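Local coordinates for oligopeptide ABC transporter, periplasmic oligopeptide-binding protein, putative (Thermotoga maritima MSB8, PDB 5IPW), which probably serves as a periplasmic receptor that binds oligopeptides and hands them to an ABC transporter for uptake, at residues L43-L48 and L115-K120; F356-F361 and D418-K423; T128-V133 and L162-V167; G57-T62 and E267-P272; W121-P126 and P191-K196. All coordinates share one frame; numbering follows the deposited sequence.

Contact 1 of 5, residues L43-L48 and L115-K120; sequences LPEEPL and LRKGVK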
# COMPACT_ATOMS: atom_id res chain seq x y z
N LEU A 43 -13.72 -22.52 -17.70
CA LEU A 43 -14.23 -21.56 -16.71
C LEU A 43 -14.96 -22.25 -15.55
O LEU A 43 -15.45 -23.36 -15.70
CB LEU A 43 -15.20 -20.58 -17.36
CG LEU A 43 -14.61 -19.58 -18.35
CD1 LEU A 43 -15.71 -19.01 -19.22
CD2 LEU A 43 -13.88 -18.47 -17.61
N PRO A 44 -15.03 -21.59 -14.39
CA PRO A 44 -15.86 -22.12 -13.32
C PRO A 44 -17.35 -21.97 -13.63
O PRO A 44 -17.70 -21.43 -14.68
CB PRO A 44 -15.48 -21.25 -12.12
CG PRO A 44 -15.06 -19.96 -12.73
CD PRO A 44 -14.39 -20.32 -14.01
N GLU A 45 -18.20 -22.44 -12.74
CA GLU A 45 -19.64 -22.33 -12.93
C GLU A 45 -20.07 -20.88 -12.79
O GLU A 45 -20.94 -20.42 -13.49
CB GLU A 45 -20.39 -23.20 -11.93
CG GLU A 45 -20.33 -24.68 -12.27
CD GLU A 45 -21.07 -25.57 -11.27
OE1 GLU A 45 -21.68 -25.04 -10.30
OE2 GLU A 45 -21.04 -26.80 -11.45
N GLU A 46 -19.43 -20.16 -11.88
CA GLU A 46 -19.74 -18.77 -11.62
C GLU A 46 -18.45 -17.94 -11.61
O GLU A 46 -17.89 -17.64 -10.54
CB GLU A 46 -20.48 -18.64 -10.29
CG GLU A 46 -21.81 -19.39 -10.20
CD GLU A 46 -22.65 -18.98 -9.00
OE1 GLU A 46 -23.69 -18.32 -9.19
OE2 GLU A 46 -22.25 -19.30 -7.86
N PRO A 47 -17.95 -17.56 -12.81
CA PRO A 47 -16.73 -16.74 -12.88
C PRO A 47 -16.92 -15.35 -12.28
O PRO A 47 -18.04 -14.86 -12.21
CB PRO A 47 -16.48 -16.62 -14.39
CG PRO A 47 -17.82 -16.82 -15.01
CD PRO A 47 -18.49 -17.85 -14.15
N LEU A 48 -15.84 -14.73 -11.85
CA LEU A 48 -15.87 -13.33 -11.47
C LEU A 48 -16.20 -12.51 -12.70
O LEU A 48 -15.81 -12.87 -13.81
CB LEU A 48 -14.53 -12.90 -10.86
CG LEU A 48 -14.35 -11.42 -10.52
CD1 LEU A 48 -15.34 -10.95 -9.47
CD2 LEU A 48 -12.94 -11.16 -10.05
N LEU A 115 -16.18 -19.99 -2.08
CA LEU A 115 -15.40 -20.10 -3.30
C LEU A 115 -16.29 -20.42 -4.49
O LEU A 115 -17.49 -20.66 -4.33
CB LEU A 115 -14.34 -21.18 -3.14
CG LEU A 115 -13.43 -21.05 -1.91
CD1 LEU A 115 -12.34 -22.11 -1.97
CD2 LEU A 115 -12.82 -19.66 -1.82
N ARG A 116 -15.69 -20.43 -5.67
CA ARG A 116 -16.41 -20.56 -6.91
C ARG A 116 -16.15 -21.98 -7.40
O ARG A 116 -15.01 -22.36 -7.65
CB ARG A 116 -15.95 -19.50 -7.92
CG ARG A 116 -15.52 -18.19 -7.26
CD ARG A 116 -14.94 -17.16 -8.21
NE ARG A 116 -16.04 -16.44 -8.82
CZ ARG A 116 -16.42 -15.20 -8.52
NH1 ARG A 116 -15.78 -14.44 -7.64
NH2 ARG A 116 -17.47 -14.71 -9.15
N LYS A 117 -17.22 -22.76 -7.48
CA LYS A 117 -17.13 -24.15 -7.88
C LYS A 117 -16.69 -24.25 -9.34
O LYS A 117 -17.15 -23.50 -10.19
CB LYS A 117 -18.49 -24.84 -7.68
CG LYS A 117 -18.56 -26.29 -8.15
CD LYS A 117 -19.92 -26.91 -7.85
CE LYS A 117 -20.19 -28.16 -8.69
NZ LYS A 117 -19.32 -29.31 -8.32
N GLY A 118 -15.78 -25.18 -9.60
CA GLY A 118 -15.29 -25.41 -10.95
C GLY A 118 -14.04 -24.63 -11.34
O GLY A 118 -13.56 -24.78 -12.46
N VAL A 119 -13.52 -23.80 -10.45
CA VAL A 119 -12.27 -23.11 -10.72
C VAL A 119 -11.15 -24.13 -10.81
O VAL A 119 -11.02 -25.00 -9.94
CB VAL A 119 -11.91 -22.09 -9.63
CG1 VAL A 119 -10.48 -21.59 -9.82
CG2 VAL A 119 -12.87 -20.91 -9.65
N LYS A 120 -10.34 -24.01 -11.85
CA LYS A 120 -9.23 -24.91 -12.05
C LYS A 120 -7.92 -24.14 -12.06
O LYS A 120 -7.88 -22.99 -12.49
CB LYS A 120 -9.43 -25.69 -13.36
CG LYS A 120 -10.47 -26.80 -13.24
CD LYS A 120 -11.04 -27.24 -14.58
CE LYS A 120 -12.54 -27.00 -14.70
NZ LYS A 120 -12.94 -25.57 -14.67
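Bent at chi3 (84°), the side chain of Arg116 brings its guanidinium against the backbone of Glu46 and Leu48, where NE donates to Glu46 O at 2.8 Å. The bond is nearly straight (164°) and lies in both the guanidinium and the carbonyl plane, while Leu48 CA sits over one guanidinium face. Arg116 also opens a type II beta turn that runs to Val119 and follows strand 110-115 of the five-stranded antiparallel sheet. Within it, Lys117 O accepts from Glu45 N at 3.0 Å. At the positive phi of Gly118 (92°) a CB would be jammed against the carbonyl oxygen of Lys117, and it would point toward 43-48. An alanine in place of Arg116 would probably leave Glu46 O without its NE donor and open a gap beside Leu48. The Glu45 carboxylate crosses the Lys117 chain obliquely near CD and CE, OE2 staying 4.4 Å from Lys117 NZ, beyond a salt bridge. Glu46 turns its own carboxylate to Lys100. Pro44 CB rests 3.6 Å from Val119 CG2.

Contact 2 of 5, residues F356-F361 and D418-K423; sequences FNDVRF and DEMGLK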
# COMPACT_ATOMS: atom_id res chain seq x y z
N PHE A 356 5.34 24.67 22.98
CA PHE A 356 5.13 23.61 21.97
C PHE A 356 3.76 22.92 22.06
O PHE A 356 3.16 22.60 21.03
CB PHE A 356 6.25 22.56 22.06
CG PHE A 356 7.58 22.99 21.46
CD1 PHE A 356 7.79 24.27 20.97
CD2 PHE A 356 8.64 22.09 21.44
CE1 PHE A 356 9.02 24.63 20.43
CE2 PHE A 356 9.87 22.45 20.91
CZ PHE A 356 10.05 23.72 20.41
N ASN A 357 3.26 22.69 23.26
CA ASN A 357 1.95 22.05 23.44
C ASN A 357 0.77 23.00 23.29
O ASN A 357 -0.39 22.57 23.36
CB ASN A 357 1.88 21.36 24.80
CG ASN A 357 2.66 20.07 24.82
OD1 ASN A 357 2.11 19.00 24.59
ND2 ASN A 357 3.96 20.17 25.10
N ASP A 358 1.05 24.29 23.11
CA ASP A 358 0.01 25.26 22.84
C ASP A 358 -0.38 25.13 21.38
O ASP A 358 0.39 25.49 20.49
CB ASP A 358 0.51 26.68 23.15
CG ASP A 358 -0.61 27.72 23.14
OD1 ASP A 358 -1.76 27.39 22.78
OD2 ASP A 358 -0.32 28.88 23.51
N VAL A 359 -1.59 24.62 21.15
CA VAL A 359 -2.14 24.44 19.80
C VAL A 359 -1.90 25.66 18.92
O VAL A 359 -1.51 25.55 17.75
CB VAL A 359 -3.66 24.19 19.84
CG1 VAL A 359 -4.19 23.92 18.43
CG2 VAL A 359 -4.01 23.02 20.77
N ARG A 360 -2.15 26.83 19.50
CA ARG A 360 -2.02 28.10 18.80
C ARG A 360 -0.62 28.33 18.24
O ARG A 360 -0.47 28.95 17.19
CB ARG A 360 -2.41 29.24 19.74
CG ARG A 360 -3.91 29.28 20.04
CD ARG A 360 -4.21 29.49 21.51
NE ARG A 360 -3.53 30.67 22.04
CZ ARG A 360 -3.50 31.01 23.33
NH1 ARG A 360 -4.12 30.28 24.25
NH2 ARG A 360 -2.85 32.11 23.69
N PHE A 361 0.40 27.83 18.94
CA PHE A 361 1.77 27.93 18.45
C PHE A 361 1.92 27.13 17.16
O PHE A 361 2.57 27.58 16.21
CB PHE A 361 2.79 27.45 19.50
CG PHE A 361 4.22 27.63 19.06
CD1 PHE A 361 4.75 28.90 18.85
CD2 PHE A 361 5.03 26.53 18.80
CE1 PHE A 361 6.06 29.08 18.42
CE2 PHE A 361 6.35 26.70 18.37
CZ PHE A 361 6.86 27.98 18.18
N ASP A 418 1.15 36.72 19.23
CA ASP A 418 0.82 37.84 20.11
C ASP A 418 -0.24 37.43 21.13
O ASP A 418 -0.16 37.81 22.30
CB ASP A 418 0.36 39.07 19.32
CG ASP A 418 1.40 39.56 18.32
OD1 ASP A 418 2.60 39.27 18.50
OD2 ASP A 418 1.01 40.25 17.35
N GLU A 419 -1.23 36.65 20.69
CA GLU A 419 -2.25 36.13 21.61
C GLU A 419 -1.65 35.30 22.75
O GLU A 419 -2.18 35.31 23.86
CB GLU A 419 -3.30 35.29 20.86
CG GLU A 419 -4.55 36.06 20.43
CD GLU A 419 -4.52 36.51 18.98
OE1 GLU A 419 -5.05 37.61 18.68
OE2 GLU A 419 -4.00 35.78 18.12
N MET A 420 -0.56 34.58 22.46
CA MET A 420 0.08 33.72 23.47
C MET A 420 0.86 34.51 24.52
O MET A 420 0.99 34.06 25.66
CB MET A 420 1.02 32.71 22.79
CG MET A 420 0.31 31.71 21.88
SD MET A 420 1.44 30.67 20.92
CE MET A 420 2.57 30.10 22.18
N GLY A 421 1.36 35.68 24.14
CA GLY A 421 2.18 36.49 25.03
C GLY A 421 3.64 36.43 24.67
O GLY A 421 4.49 36.89 25.43
N LEU A 422 3.96 35.85 23.52
CA LEU A 422 5.33 35.83 23.04
C LEU A 422 5.67 37.20 22.48
O LEU A 422 5.42 37.50 21.32
CB LEU A 422 5.51 34.73 21.99
CG LEU A 422 5.11 33.31 22.44
CD1 LEU A 422 5.33 32.32 21.31
CD2 LEU A 422 5.84 32.87 23.70
N LYS A 423 6.24 38.04 23.34
CA LYS A 423 6.52 39.43 23.01
C LYS A 423 7.73 39.54 22.09
O LYS A 423 8.71 38.82 22.27
CB LYS A 423 6.79 40.21 24.30
CG LYS A 423 5.66 40.16 25.32
CD LYS A 423 6.17 40.30 26.75
CE LYS A 423 6.65 41.72 27.05
NZ LYS A 423 7.11 41.86 28.46
O HOH W 1 -2.57 33.67 25.81
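Met420 reaches from the last turn of helix 410-420 to Asp358 and Phe361, at the start of helix 359-367. Its CB lies 4.0 Å from Arg360 NH2, and its CG passes 3.3 Å from Asp358 OD2. SD comes 3.6 Å from Phe361 N, and the bend at chi3 (50°) turns CE so that it lies 3.4 Å from Asp358 OD2 and packs on Phe361 CB. Asp358 is the N-cap of helix 359-367, its OD1 taking a weak bond from Arg360 N. Its OD2 lies over one face of the Arg360 guanidinium, a long ion pair with no N-H pointing at the oxygen, probably attracting through charge only. At the guanidinium edge a water accepts from Arg360 NH2 at 2.6 Å and donates to Glu419 O, also at 2.6 Å. An alanine at Met420 would probably open a gap beside Phe361 CB and leave Asp358 OD2 without the CG and CE it rests against. Thus an apolar thioether packs between the helices, and polar linkage runs at least partly through the water.

Contact 3 of 5, residues T128-V133 and L162-V167; sequences TAHDIV and LDDYTV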
# COMPACT_ATOMS: atom_id res chain seq x y z
N THR A 128 -9.74 -25.89 -4.77
CA THR A 128 -10.69 -26.09 -3.69
C THR A 128 -10.18 -25.39 -2.46
O THR A 128 -9.07 -24.86 -2.45
CB THR A 128 -10.86 -27.59 -3.37
OG1 THR A 128 -9.65 -28.10 -2.80
CG2 THR A 128 -11.19 -28.37 -4.63
N ALA A 129 -10.99 -25.40 -1.40
CA ALA A 129 -10.61 -24.79 -0.14
C ALA A 129 -9.49 -25.56 0.55
O ALA A 129 -8.83 -25.02 1.43
CB ALA A 129 -11.81 -24.70 0.79
N HIS A 130 -9.26 -26.80 0.13
CA HIS A 130 -8.16 -27.57 0.69
C HIS A 130 -6.81 -26.98 0.29
O HIS A 130 -5.84 -27.08 1.05
CB HIS A 130 -8.26 -29.04 0.27
CG HIS A 130 -9.59 -29.65 0.61
ND1 HIS A 130 -10.02 -29.80 1.91
CD2 HIS A 130 -10.59 -30.09 -0.18
CE1 HIS A 130 -11.23 -30.33 1.90
NE2 HIS A 130 -11.60 -30.51 0.65
N ASP A 131 -6.74 -26.33 -0.87
CA ASP A 131 -5.52 -25.62 -1.28
C ASP A 131 -5.20 -24.43 -0.37
O ASP A 131 -4.03 -24.09 -0.18
CB ASP A 131 -5.64 -25.15 -2.72
CG ASP A 131 -5.60 -26.29 -3.70
OD1 ASP A 131 -4.80 -27.22 -3.49
OD2 ASP A 131 -6.37 -26.26 -4.69
N ILE A 132 -6.23 -23.80 0.18
CA ILE A 132 -6.03 -22.72 1.13
C ILE A 132 -5.55 -23.30 2.45
O ILE A 132 -4.59 -22.80 3.03
CB ILE A 132 -7.32 -21.90 1.35
CG1 ILE A 132 -7.74 -21.26 0.02
CG2 ILE A 132 -7.09 -20.84 2.43
CD1 ILE A 132 -9.08 -20.55 0.05
N VAL A 133 -6.20 -24.37 2.91
CA VAL A 133 -5.83 -25.01 4.17
C VAL A 133 -4.39 -25.51 4.08
O VAL A 133 -3.57 -25.28 4.96
CB VAL A 133 -6.76 -26.19 4.51
CG1 VAL A 133 -6.24 -26.95 5.73
CG2 VAL A 133 -8.18 -25.70 4.76
N LEU A 162 -14.82 -26.37 5.26
CA LEU A 162 -16.17 -26.84 5.61
C LEU A 162 -16.73 -27.71 4.49
O LEU A 162 -17.44 -28.67 4.74
CB LEU A 162 -17.10 -25.66 5.91
CG LEU A 162 -16.71 -24.82 7.13
CD1 LEU A 162 -17.49 -23.51 7.15
CD2 LEU A 162 -16.91 -25.59 8.43
N ASP A 163 -16.42 -27.35 3.25
CA ASP A 163 -16.55 -28.25 2.11
C ASP A 163 -15.56 -27.79 1.04
O ASP A 163 -14.79 -26.86 1.28
CB ASP A 163 -17.99 -28.29 1.58
CG ASP A 163 -18.50 -26.93 1.19
OD1 ASP A 163 -17.85 -26.25 0.37
OD2 ASP A 163 -19.56 -26.53 1.72
N ASP A 164 -15.60 -28.41 -0.13
CA ASP A 164 -14.65 -28.09 -1.19
C ASP A 164 -14.59 -26.61 -1.54
O ASP A 164 -13.56 -26.12 -2.00
CB ASP A 164 -14.99 -28.87 -2.46
CG ASP A 164 -14.59 -30.33 -2.37
OD1 ASP A 164 -13.85 -30.71 -1.43
OD2 ASP A 164 -15.02 -31.09 -3.25
N TYR A 165 -15.69 -25.90 -1.34
CA TYR A 165 -15.81 -24.52 -1.78
C TYR A 165 -16.16 -23.55 -0.66
O TYR A 165 -16.64 -22.45 -0.90
CB TYR A 165 -16.81 -24.47 -2.94
CG TYR A 165 -16.40 -25.42 -4.03
CD1 TYR A 165 -15.22 -25.20 -4.76
CD2 TYR A 165 -17.13 -26.58 -4.30
CE1 TYR A 165 -14.81 -26.09 -5.74
CE2 TYR A 165 -16.73 -27.47 -5.28
CZ TYR A 165 -15.57 -27.22 -6.00
OH TYR A 165 -15.15 -28.09 -6.99
N THR A 166 -15.89 -23.96 0.58
CA THR A 166 -16.06 -23.08 1.73
C THR A 166 -14.88 -23.26 2.66
O THR A 166 -14.56 -24.38 3.06
CB THR A 166 -17.36 -23.38 2.51
OG1 THR A 166 -18.38 -23.84 1.62
CG2 THR A 166 -17.84 -22.14 3.22
N VAL A 167 -14.24 -22.14 3.01
CA VAL A 167 -13.10 -22.14 3.91
C VAL A 167 -13.45 -21.23 5.09
O VAL A 167 -14.04 -20.16 4.91
CB VAL A 167 -11.79 -21.67 3.21
CG1 VAL A 167 -11.95 -20.31 2.55
CG2 VAL A 167 -10.62 -21.67 4.19
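Asp164 takes hold of the start of a helix twice, once with its backbone and once with its side chain. Its O atom accepts from Ala129 N at 2.7 Å, the donor tilted 34° from the carbonyl plane, and its OD1 accepts from His130 NE2 at 3.1 Å through a noticeably bent N-H. The imidazole offers this N-H from its edge, close to its own plane, and meets OD1 nearly along the C-O bond; ring and carboxylate planes stand 82° apart. His130 gets there with CG anti to its carbonyl carbon (chi1 -54°), which sends the ring across to Asp164. The helix start is closed on its own side by a capping box: Thr128 OG1 receives His130 N at 3.2 Å, and Asp131 OD2 receives Thr128 N in a weak bond. This is the seam between helix 129-140 and the antiparallel sheet, at the type I turn from Asp163 to Thr166, where a classic beta bulge sets Leu162 and Asp163 against Thr166. Asp163 OD1 holds the turn with two donors, Tyr165 N in an Asx turn and Thr166 OG1 from above the carboxylate plane, each 2.8 Å away. Next to these polar bonds, Ala129 CB lies 3.6 Å from Thr166 O and 3.9 Å from Val167 CB. One helical turn further on, Ile132 crosses Val167 at about a right angle, with Ile132 CD1 3.8 Å from Val167 CG1.

Contact 4 of 5, residues G57-T62 and E267-P272; sequences GQFGGT and EGNQLP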
# COMPACT_ATOMS: atom_id res chain seq x y z
N GLY A 57 -12.83 -4.85 -23.97
CA GLY A 57 -11.55 -5.00 -24.67
C GLY A 57 -11.54 -6.02 -25.79
O GLY A 57 -12.53 -6.70 -26.04
N GLN A 58 -10.39 -6.12 -26.46
CA GLN A 58 -10.17 -7.06 -27.56
C GLN A 58 -9.02 -7.97 -27.19
O GLN A 58 -8.09 -7.56 -26.49
CB GLN A 58 -9.81 -6.32 -28.84
CG GLN A 58 -10.93 -5.46 -29.39
CD GLN A 58 -10.48 -4.59 -30.55
OE1 GLN A 58 -9.69 -3.66 -30.37
NE2 GLN A 58 -10.98 -4.88 -31.74
N PHE A 59 -9.10 -9.21 -27.66
CA PHE A 59 -8.11 -10.22 -27.34
C PHE A 59 -6.87 -10.06 -28.21
O PHE A 59 -6.97 -9.77 -29.41
CB PHE A 59 -8.67 -11.62 -27.58
CG PHE A 59 -9.59 -12.10 -26.51
CD1 PHE A 59 -9.13 -12.24 -25.21
CD2 PHE A 59 -10.90 -12.45 -26.80
CE1 PHE A 59 -9.98 -12.70 -24.21
CE2 PHE A 59 -11.75 -12.91 -25.81
CZ PHE A 59 -11.29 -13.04 -24.51
N GLY A 60 -5.71 -10.26 -27.60
CA GLY A 60 -4.48 -10.45 -28.33
C GLY A 60 -3.34 -9.62 -27.79
O GLY A 60 -3.50 -8.91 -26.79
N GLY A 61 -2.19 -9.73 -28.46
CA GLY A 61 -1.08 -8.82 -28.26
C GLY A 61 -0.04 -9.27 -27.26
O GLY A 61 -0.27 -10.19 -26.47
N THR A 62 1.11 -8.60 -27.32
CA THR A 62 2.19 -8.81 -26.37
C THR A 62 2.50 -7.48 -25.73
O THR A 62 2.85 -6.51 -26.41
CB THR A 62 3.46 -9.40 -27.03
OG1 THR A 62 3.18 -10.70 -27.56
CG2 THR A 62 4.59 -9.55 -26.01
N GLU A 267 -19.13 -8.77 -21.14
CA GLU A 267 -19.57 -9.49 -22.35
C GLU A 267 -19.21 -10.98 -22.36
O GLU A 267 -19.37 -11.64 -23.38
CB GLU A 267 -19.00 -8.83 -23.61
CG GLU A 267 -19.57 -7.45 -23.93
CD GLU A 267 -20.99 -7.51 -24.47
OE1 GLU A 267 -21.19 -8.03 -25.59
OE2 GLU A 267 -21.93 -7.04 -23.77
N GLY A 268 -18.70 -11.51 -21.26
CA GLY A 268 -18.33 -12.93 -21.20
C GLY A 268 -16.99 -13.33 -21.82
O GLY A 268 -16.72 -14.52 -21.97
N ASN A 269 -16.16 -12.36 -22.20
CA ASN A 269 -14.77 -12.65 -22.59
C ASN A 269 -13.93 -13.13 -21.40
O ASN A 269 -13.82 -12.44 -20.39
CB ASN A 269 -14.09 -11.41 -23.19
CG ASN A 269 -14.77 -10.92 -24.46
OD1 ASN A 269 -14.96 -11.67 -25.40
ND2 ASN A 269 -15.16 -9.64 -24.47
N GLN A 270 -13.35 -14.32 -21.52
CA GLN A 270 -12.44 -14.86 -20.52
C GLN A 270 -11.15 -14.05 -20.50
O GLN A 270 -10.43 -13.97 -21.49
CB GLN A 270 -12.09 -16.32 -20.80
CG GLN A 270 -11.09 -16.91 -19.81
CD GLN A 270 -10.53 -18.26 -20.22
OE1 GLN A 270 -10.35 -18.53 -21.41
NE2 GLN A 270 -10.23 -19.11 -19.23
N LEU A 271 -10.85 -13.46 -19.35
CA LEU A 271 -9.67 -12.64 -19.21
C LEU A 271 -8.43 -13.53 -19.03
O LEU A 271 -8.55 -14.74 -18.80
CB LEU A 271 -9.85 -11.69 -18.01
CG LEU A 271 -11.01 -10.70 -18.18
CD1 LEU A 271 -11.30 -10.00 -16.87
CD2 LEU A 271 -10.71 -9.68 -19.27
N PRO A 272 -7.23 -12.95 -19.17
CA PRO A 272 -6.95 -11.56 -19.56
C PRO A 272 -7.22 -11.30 -21.03
O PRO A 272 -7.42 -12.23 -21.78
CB PRO A 272 -5.45 -11.39 -19.27
CG PRO A 272 -4.90 -12.78 -19.33
CD PRO A 272 -5.99 -13.68 -18.82
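The ring of Phe59 approaches 267-272 edge first, its rim toward the carbonyl oxygens of Gln270 and Pro272. Both oxygens lie near the ring plane, Gln270 O at 3.0 Å from CE1 and Pro272 O at 3.6 Å from the same atom. The peptide bond before Pro272 is cis, in the short run of chain that separates these two carbonyls. On the other side of CZ, Asn269 crosses the ring obliquely, amide and ring planes 85° apart. Asn269 CB comes to 3.5 Å from CZ, and OD1 to 3.5 Å from CE2. With CG anti to the carbonyl carbon (chi1 -78°), Phe59 carries its ring out of the loop and into this corner. The amide nitrogen of Asn269 is engaged by Asp265, while the Gln270 side chain takes no part in the ring contact; its NE2 donates to the carbonyls of Phe261 and Pro259. Phe59 also touches Pro25 of helix 25-32 and Arg257 of strand 252-257. The two loops lead into strands 62-67 and 276-281, which lie side by side and parallel in the four-stranded mixed sheet, so the contact closes the end where that pairing begins. Across it there is no conventional hydrogen bond. The attraction is likely to come from dispersion and the weakly positive C-H rim of the phenyl ring facing electron-rich carbonyl oxygens, an arrangement that probably suits an aromatic edge better than a ring face.

Contact 5 of 5, residues W121-P126 and P191-K196; sequences WSDGAP and PAHYLK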
# COMPACT_ATOMS: atom_id res chain seq x y z
N TRP A 121 -6.87 -24.78 -11.54
CA TRP A 121 -5.50 -24.27 -11.66
C TRP A 121 -5.09 -24.22 -13.13
O TRP A 121 -5.75 -24.82 -13.98
CB TRP A 121 -4.52 -25.16 -10.90
CG TRP A 121 -4.69 -25.14 -9.42
CD1 TRP A 121 -5.47 -25.98 -8.67
CD2 TRP A 121 -4.07 -24.24 -8.50
NE1 TRP A 121 -5.37 -25.64 -7.34
CE2 TRP A 121 -4.52 -24.58 -7.21
CE3 TRP A 121 -3.18 -23.18 -8.65
CZ2 TRP A 121 -4.11 -23.89 -6.07
CZ3 TRP A 121 -2.77 -22.49 -7.52
CH2 TRP A 121 -3.24 -22.85 -6.24
N SER A 122 -3.99 -23.52 -13.42
CA SER A 122 -3.53 -23.32 -14.80
C SER A 122 -3.16 -24.62 -15.55
O SER A 122 -3.08 -24.62 -16.77
CB SER A 122 -2.35 -22.35 -14.82
OG SER A 122 -1.27 -22.83 -14.04
N ASP A 123 -2.96 -25.70 -14.82
CA ASP A 123 -2.74 -27.02 -15.43
C ASP A 123 -4.02 -27.85 -15.58
O ASP A 123 -3.96 -28.97 -16.08
CB ASP A 123 -1.73 -27.84 -14.60
CG ASP A 123 -2.28 -28.27 -13.24
OD1 ASP A 123 -3.26 -27.68 -12.76
OD2 ASP A 123 -1.72 -29.20 -12.64
N GLY A 124 -5.16 -27.33 -15.12
CA GLY A 124 -6.44 -28.03 -15.24
C GLY A 124 -6.96 -28.65 -13.95
O GLY A 124 -8.13 -28.96 -13.84
N ALA A 125 -6.09 -28.84 -12.96
CA ALA A 125 -6.49 -29.49 -11.71
C ALA A 125 -7.47 -28.61 -10.93
O ALA A 125 -7.43 -27.39 -11.03
CB ALA A 125 -5.27 -29.80 -10.86
N PRO A 126 -8.37 -29.23 -10.16
CA PRO A 126 -9.37 -28.45 -9.43
C PRO A 126 -8.82 -27.63 -8.27
O PRO A 126 -7.96 -28.09 -7.52
CB PRO A 126 -10.37 -29.50 -8.93
CG PRO A 126 -9.65 -30.80 -9.01
CD PRO A 126 -8.67 -30.68 -10.13
N PRO A 191 -1.02 -24.82 -4.76
CA PRO A 191 -1.50 -26.07 -5.37
C PRO A 191 -0.97 -27.33 -4.70
O PRO A 191 0.08 -27.85 -5.06
CB PRO A 191 -0.99 -25.96 -6.80
CG PRO A 191 0.25 -25.13 -6.70
CD PRO A 191 -0.00 -24.15 -5.59
N ALA A 192 -1.72 -27.82 -3.72
CA ALA A 192 -1.35 -29.02 -2.97
C ALA A 192 -1.10 -30.21 -3.89
O ALA A 192 -0.19 -31.00 -3.65
CB ALA A 192 -2.43 -29.35 -1.96
N HIS A 193 -1.89 -30.34 -4.94
CA HIS A 193 -1.75 -31.49 -5.85
C HIS A 193 -0.37 -31.54 -6.50
O HIS A 193 0.12 -32.62 -6.84
CB HIS A 193 -2.86 -31.48 -6.92
CG HIS A 193 -2.66 -30.46 -7.99
ND1 HIS A 193 -2.97 -29.12 -7.83
CD2 HIS A 193 -2.19 -30.58 -9.26
CE1 HIS A 193 -2.69 -28.47 -8.94
NE2 HIS A 193 -2.22 -29.33 -9.83
N TYR A 194 0.24 -30.37 -6.68
CA TYR A 194 1.59 -30.26 -7.23
C TYR A 194 2.67 -30.28 -6.15
O TYR A 194 3.71 -30.90 -6.35
CB TYR A 194 1.74 -28.98 -8.06
CG TYR A 194 3.14 -28.75 -8.59
CD1 TYR A 194 3.63 -29.49 -9.67
CD2 TYR A 194 3.99 -27.80 -8.02
CE1 TYR A 194 4.92 -29.29 -10.15
CE2 TYR A 194 5.27 -27.58 -8.50
CZ TYR A 194 5.73 -28.33 -9.56
OH TYR A 194 7.00 -28.12 -10.04
N LEU A 195 2.43 -29.59 -5.04
CA LEU A 195 3.49 -29.34 -4.05
C LEU A 195 3.70 -30.44 -3.00
O LEU A 195 4.80 -30.56 -2.45
CB LEU A 195 3.25 -28.02 -3.34
CG LEU A 195 3.53 -26.79 -4.20
CD1 LEU A 195 3.05 -25.53 -3.49
CD2 LEU A 195 5.00 -26.68 -4.54
N LYS A 196 2.67 -31.23 -2.72
CA LYS A 196 2.75 -32.27 -1.69
C LYS A 196 3.88 -33.28 -1.92
O LYS A 196 4.40 -33.85 -0.95
CB LYS A 196 1.42 -33.01 -1.55
CG LYS A 196 0.40 -32.27 -0.71
CD LYS A 196 -0.90 -33.05 -0.60
CE LYS A 196 -1.78 -32.49 0.50
NZ LYS A 196 -3.07 -33.22 0.65
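Pro191 sits over one face of the Trp121 indole, the two side chains crossing at about a right angle, and this is the closely fitted half of the contact. Pro191 CB stands 3.6 Å from the centroid of the indole six-membered ring and only 4° off its normal, a CH-pi contact. Both residues are buried. The other half is more open to solvent and carries the polar bond, with Asp123 and His193 exposed. His193 CG sits between its backbone N and carbonyl carbon (chi1 75°), which turns the imidazole to Asp123, and NE2 donates to Asp123 OD2 at 2.9 Å and 161°, on the syn side of the carboxylate. Ala125 CB covers one face of that imidazole, 3.4 Å from its centroid. Asp123 OD1 accepts from Ala125 N at 3.1 Å, an Asx turn that probably helps to hold both in place. Asp131 of helix 129-140 bonds both Trp121 NE1 and Ala192 N, and Phe134 of the same helix packs on Ala192 and Leu195 of helix 192-195.

Contacts 1, 3, 4 and 5 lie on one side of the chain's centre, and contact 2 on the other, about 64 Å from contact 1 between centres, consistent with the two-lobed plan of periplasmic binding proteins. Contacts 1 and 3 adjoin the five-stranded antiparallel sheet, their centres 13 Å apart, and meet where Leu115 pairs with Tyr165. Contacts 3 and 5, 14 Å apart between centres, are joined by Asp131, which bonds Trp121 and Ala192. Along the chain, the segments of contacts 1 and 4 alternate, contact 5 brackets contact 3, and contact 4 encloses both; contact 2 follows. One lobe is thus tied by overlapping closures, while contact 2 joins helices in the other.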